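PDB 3PPI: 3-hydroxyacyl-CoA dehydrogenase type-2 from Mycobacterium avium, which probably catalyses the NAD-dependent oxidation of 3-hydroxyacyl-CoA thioesters to 3-ketoacyl-CoA, as in related short-chain dehydrogenases. Local coordinates for residues Asn84-Leu92 with Leu139-Leu150. Sequence-based numbering, arbitrary orientation.
Sequences NVTSEDSVL and LYLNGTYNVARL
Asn146 reaches from helix 130-156 to the backbone of Val85, joining two neighbouring helical elements on one side of the Rossmann-fold sheet of a short-chain dehydrogenase. Segment 84-92 follows edge strand 78-82: a type I turn from Asn84 to Ser87 runs into helix 88-98, with Ser87 as N-cap. The axes of the short helical segments 88-92 and 139-150 approach to 10.0 Å.

From CB outward, Asn146 meets the turn and then its own helix. Its CB lies 3.4 Å from Val85 O, and with CG anti to the backbone N (chi1 -168°) the amide is directed at the turn. ND2 donates to Val85 O over 2.9 Å, fairly straight at 161°, from above the carbonyl plane; Val91 CG2 flanks the same nitrogen. OD1 faces Arg149, taking NE and NH2 side-on, so both ends of the amide are engaged and its flip is fixed.

Arg149 then passes the link on: NH2 meets the anti lone pair of Glu88 OE1 at 2.7 Å in a salt bridge, the carboxylate plane turned 42° from the guanidinium. NH1 bonds Ala128 O of the second subunit, tying this charge pair to the assembly interface.

Apolar groups line the rest. Val85 CG1 sits 3.7 Å from Val147 CG2, while Val85 CG2 lies against Gly143 CA, where the absence of a side chain lets the turn come close. Farther along, Leu150 CD1 touches Val91 CG1, and Leu150 CD2 lies above one face of the Arg149 guanidinium, toward its rim. At the edge of that group a water accepts from Arg149 NH1 at 2.9 Å.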
loop_
_atom_site.group_PDB
_atom_site.type_symbol
_atom_site.label_atom_id
_atom_site.label_comp_id
_atom_site.label_asym_id
_atom_site.label_seq_id
_atom_site.Cartn_x
_atom_site.Cartn_y
_atom_site.Cartn_z
ATOM N N ASN A 84 -5.538 -17.879 27.532
ATOM C CA ASN A 84 -6.241 -16.660 27.198
ATOM C C ASN A 84 -5.177 -15.653 26.771
ATOM O O ASN A 84 -4.371 -15.214 27.601
ATOM C CB ASN A 84 -7.007 -16.148 28.419
ATOM C CG ASN A 84 -7.824 -14.905 28.131
ATOM O OD1 ASN A 84 -7.594 -14.196 27.156
ATOM N ND2 ASN A 84 -8.773 -14.628 28.995
ATOM N N VAL A 85 -5.185 -15.281 25.485
ATOM C CA VAL A 85 -4.120 -14.450 24.919
ATOM C C VAL A 85 -4.031 -13.048 25.520
ATOM O O VAL A 85 -2.984 -12.413 25.411
ATOM C CB VAL A 85 -4.225 -14.319 23.385
ATOM C CG1 VAL A 85 -3.945 -15.655 22.722
ATOM C CG2 VAL A 85 -5.600 -13.745 22.980
ATOM N N THR A 86 -5.107 -12.582 26.157
ATOM C CA THR A 86 -5.107 -11.276 26.833
ATOM C C THR A 86 -4.603 -11.329 28.289
ATOM O O THR A 86 -4.507 -10.296 28.951
ATOM C CB THR A 86 -6.511 -10.631 26.785
ATOM O OG1 THR A 86 -7.446 -11.398 27.563
ATOM C CG2 THR A 86 -6.998 -10.554 25.334
ATOM N N SER A 87 -4.285 -12.521 28.790
ATOM C CA SER A 87 -3.795 -12.674 30.169
ATOM C C SER A 87 -2.287 -12.957 30.203
ATOM O O SER A 87 -1.831 -13.961 29.663
ATOM C CB SER A 87 -4.571 -13.795 30.877
ATOM O OG SER A 87 -3.832 -14.345 31.953
ATOM N N GLU A 88 -1.522 -12.076 30.843
ATOM C CA GLU A 88 -0.071 -12.279 30.979
ATOM C C GLU A 88 0.260 -13.616 31.641
ATOM O O GLU A 88 1.085 -14.379 31.126
ATOM C CB GLU A 88 0.569 -11.145 31.779
ATOM C CG GLU A 88 2.053 -11.382 32.098
ATOM C CD GLU A 88 2.719 -10.154 32.670
ATOM O OE1 GLU A 88 2.827 -9.135 31.938
ATOM O OE2 GLU A 88 3.123 -10.201 33.859
ATOM N N ASP A 89 -0.399 -13.904 32.768
ATOM C CA ASP A 89 -0.172 -15.155 33.505
ATOM C C ASP A 89 -0.330 -16.375 32.617
ATOM O O ASP A 89 0.461 -17.305 32.673
ATOM C CB ASP A 89 -1.159 -15.317 34.671
ATOM C CG ASP A 89 -0.987 -14.271 35.752
ATOM O OD1 ASP A 89 -0.160 -13.340 35.584
ATOM O OD2 ASP A 89 -1.708 -14.370 36.780
ATOM N N SER A 90 -1.397 -16.371 31.838
ATOM C CA SER A 90 -1.766 -17.505 31.011
ATOM C C SER A 90 -0.757 -17.722 29.877
ATOM O O SER A 90 -0.367 -18.855 29.580
ATOM C CB SER A 90 -3.162 -17.253 30.437
ATOM O OG SER A 90 -3.702 -18.419 29.868
ATOM N N VAL A 91 -0.327 -16.634 29.246
ATOM C CA VAL A 91 0.693 -16.722 28.202
ATOM C C VAL A 91 2.060 -17.129 28.779
ATOM O O VAL A 91 2.784 -17.926 28.178
ATOM C CB VAL A 91 0.793 -15.408 27.405
ATOM C CG1 VAL A 91 1.977 -15.449 26.428
ATOM C CG2 VAL A 91 -0.541 -15.146 26.669
ATOM N N LEU A 92 2.399 -16.602 29.951
ATOM C CA LEU A 92 3.649 -16.981 30.617
ATOM C C LEU A 92 3.697 -18.487 30.915
ATOM O O LEU A 92 4.762 -19.092 30.819
ATOM C CB LEU A 92 3.873 -16.156 31.889
ATOM C CG LEU A 92 4.338 -14.705 31.721
ATOM C CD1 LEU A 92 4.552 -14.089 33.120
ATOM C CD2 LEU A 92 5.608 -14.623 30.892
ATOM N N LEU A 139 -9.235 -8.678 21.565
ATOM C CA LEU A 139 -8.906 -10.048 21.193
ATOM C C LEU A 139 -7.834 -10.098 20.092
ATOM O O LEU A 139 -6.838 -10.816 20.229
ATOM C CB LEU A 139 -10.163 -10.792 20.715
ATOM C CG LEU A 139 -9.981 -12.263 20.307
ATOM C CD1 LEU A 139 -9.376 -13.053 21.477
ATOM C CD2 LEU A 139 -11.305 -12.901 19.863
ATOM N N TYR A 140 -8.037 -9.336 19.011
ATOM C CA TYR A 140 -7.222 -9.475 17.798
ATOM C C TYR A 140 -5.969 -8.611 17.763
ATOM O O TYR A 140 -4.949 -9.021 17.175
ATOM C CB TYR A 140 -8.069 -9.244 16.533
ATOM C CG TYR A 140 -9.136 -10.275 16.397
ATOM C CD1 TYR A 140 -8.808 -11.593 16.107
ATOM C CD2 TYR A 140 -10.480 -9.963 16.627
ATOM C CE1 TYR A 140 -9.796 -12.579 16.030
ATOM C CE2 TYR A 140 -11.458 -10.925 16.541
ATOM C CZ TYR A 140 -11.111 -12.236 16.236
ATOM O OH TYR A 140 -12.068 -13.222 16.181
ATOM N N LEU A 141 -6.043 -7.416 18.360
ATOM C CA LEU A 141 -4.896 -6.511 18.399
ATOM C C LEU A 141 -4.173 -6.621 19.751
ATOM O O LEU A 141 -3.010 -7.037 19.794
ATOM C CB LEU A 141 -5.316 -5.073 18.095
ATOM C CG LEU A 141 -4.213 -4.017 18.068
ATOM C CD1 LEU A 141 -3.003 -4.482 17.209
ATOM C CD2 LEU A 141 -4.782 -2.694 17.559
ATOM N N ASN A 142 -4.832 -6.258 20.853
ATOM C CA ASN A 142 -4.179 -6.349 22.179
ATOM C C ASN A 142 -3.693 -7.777 22.469
ATOM O O ASN A 142 -2.580 -7.968 22.946
ATOM C CB ASN A 142 -5.075 -5.847 23.341
ATOM C CG ASN A 142 -5.402 -4.360 23.242
ATOM O OD1 ASN A 142 -4.931 -3.694 22.365
ATOM N ND2 ASN A 142 -6.231 -3.857 24.139
ATOM N N GLY A 143 -4.515 -8.775 22.159
ATOM C CA GLY A 143 -4.123 -10.170 22.351
ATOM C C GLY A 143 -2.868 -10.543 21.569
ATOM O O GLY A 143 -1.968 -11.209 22.089
ATOM N N THR A 144 -2.789 -10.089 20.332
ATOM C CA THR A 144 -1.595 -10.321 19.511
ATOM C C THR A 144 -0.377 -9.665 20.138
ATOM O O THR A 144 0.684 -10.303 20.235
ATOM C CB THR A 144 -1.789 -9.831 18.075
ATOM O OG1 THR A 144 -2.792 -10.645 17.461
ATOM C CG2 THR A 144 -0.473 -9.919 17.246
ATOM N N TYR A 145 -0.518 -8.418 20.578
ATOM C CA TYR A 145 0.619 -7.701 21.161
ATOM C C TYR A 145 1.081 -8.372 22.448
ATOM O O TYR A 145 2.283 -8.488 22.689
ATOM C CB TYR A 145 0.307 -6.238 21.401
ATOM C CG TYR A 145 1.535 -5.394 21.674
ATOM C CD1 TYR A 145 2.375 -5.022 20.639
ATOM C CD2 TYR A 145 1.880 -5.020 22.962
ATOM C CE1 TYR A 145 3.513 -4.257 20.869
ATOM C CE2 TYR A 145 3.021 -4.249 23.214
ATOM C CZ TYR A 145 3.825 -3.866 22.161
ATOM O OH TYR A 145 4.946 -3.100 22.368
ATOM N N ASN A 146 0.131 -8.859 23.247
ATOM C CA ASN A 146 0.451 -9.511 24.519
ATOM C C ASN A 146 1.231 -10.810 24.300
ATOM O O ASN A 146 2.222 -11.059 24.979
ATOM C CB ASN A 146 -0.815 -9.796 25.340
ATOM C CG ASN A 146 -0.508 -10.192 26.785
ATOM O OD1 ASN A 146 0.194 -9.463 27.514
ATOM N ND2 ASN A 146 -1.048 -11.340 27.217
ATOM N N VAL A 147 0.786 -11.623 23.350
ATOM C CA VAL A 147 1.503 -12.851 23.012
ATOM C C VAL A 147 2.905 -12.485 22.491
ATOM O O VAL A 147 3.908 -13.043 22.941
ATOM C CB VAL A 147 0.724 -13.704 21.982
ATOM C CG1 VAL A 147 1.549 -14.908 21.523
ATOM C CG2 VAL A 147 -0.605 -14.162 22.583
ATOM N N ALA A 148 2.970 -11.501 21.593
ATOM C CA ALA A 148 4.233 -11.143 20.953
ATOM C C ALA A 148 5.273 -10.618 21.945
ATOM O O ALA A 148 6.453 -10.986 21.846
ATOM C CB ALA A 148 4.011 -10.126 19.842
ATOM N N ARG A 149 4.855 -9.735 22.863
ATOM C CA ARG A 149 5.795 -9.133 23.776
ATOM C C ARG A 149 6.402 -10.183 24.714
ATOM O O ARG A 149 7.609 -10.186 24.939
ATOM C CB ARG A 149 5.176 -7.949 24.533
ATOM C CG ARG A 149 4.311 -8.316 25.692
ATOM C CD ARG A 149 3.437 -7.158 26.223
ATOM N NE ARG A 149 2.620 -7.731 27.296
ATOM C CZ ARG A 149 2.997 -7.867 28.565
ATOM N NH1 ARG A 149 4.161 -7.390 29.000
ATOM N NH2 ARG A 149 2.196 -8.491 29.415
ATOM N N LEU A 150 5.575 -11.097 25.205
ATOM C CA LEU A 150 6.019 -12.094 26.172
ATOM C C LEU A 150 6.866 -13.188 25.506
ATOM O O LEU A 150 7.928 -13.584 26.037
ATOM C CB LEU A 150 4.805 -12.687 26.912
ATOM C CG LEU A 150 4.033 -11.675 27.773
ATOM C CD1 LEU A 150 2.661 -12.209 28.250
ATOM C CD2 LEU A 150 4.892 -11.254 28.983
HETATM O O HOH W 1 4.966 -7.859 31.702
#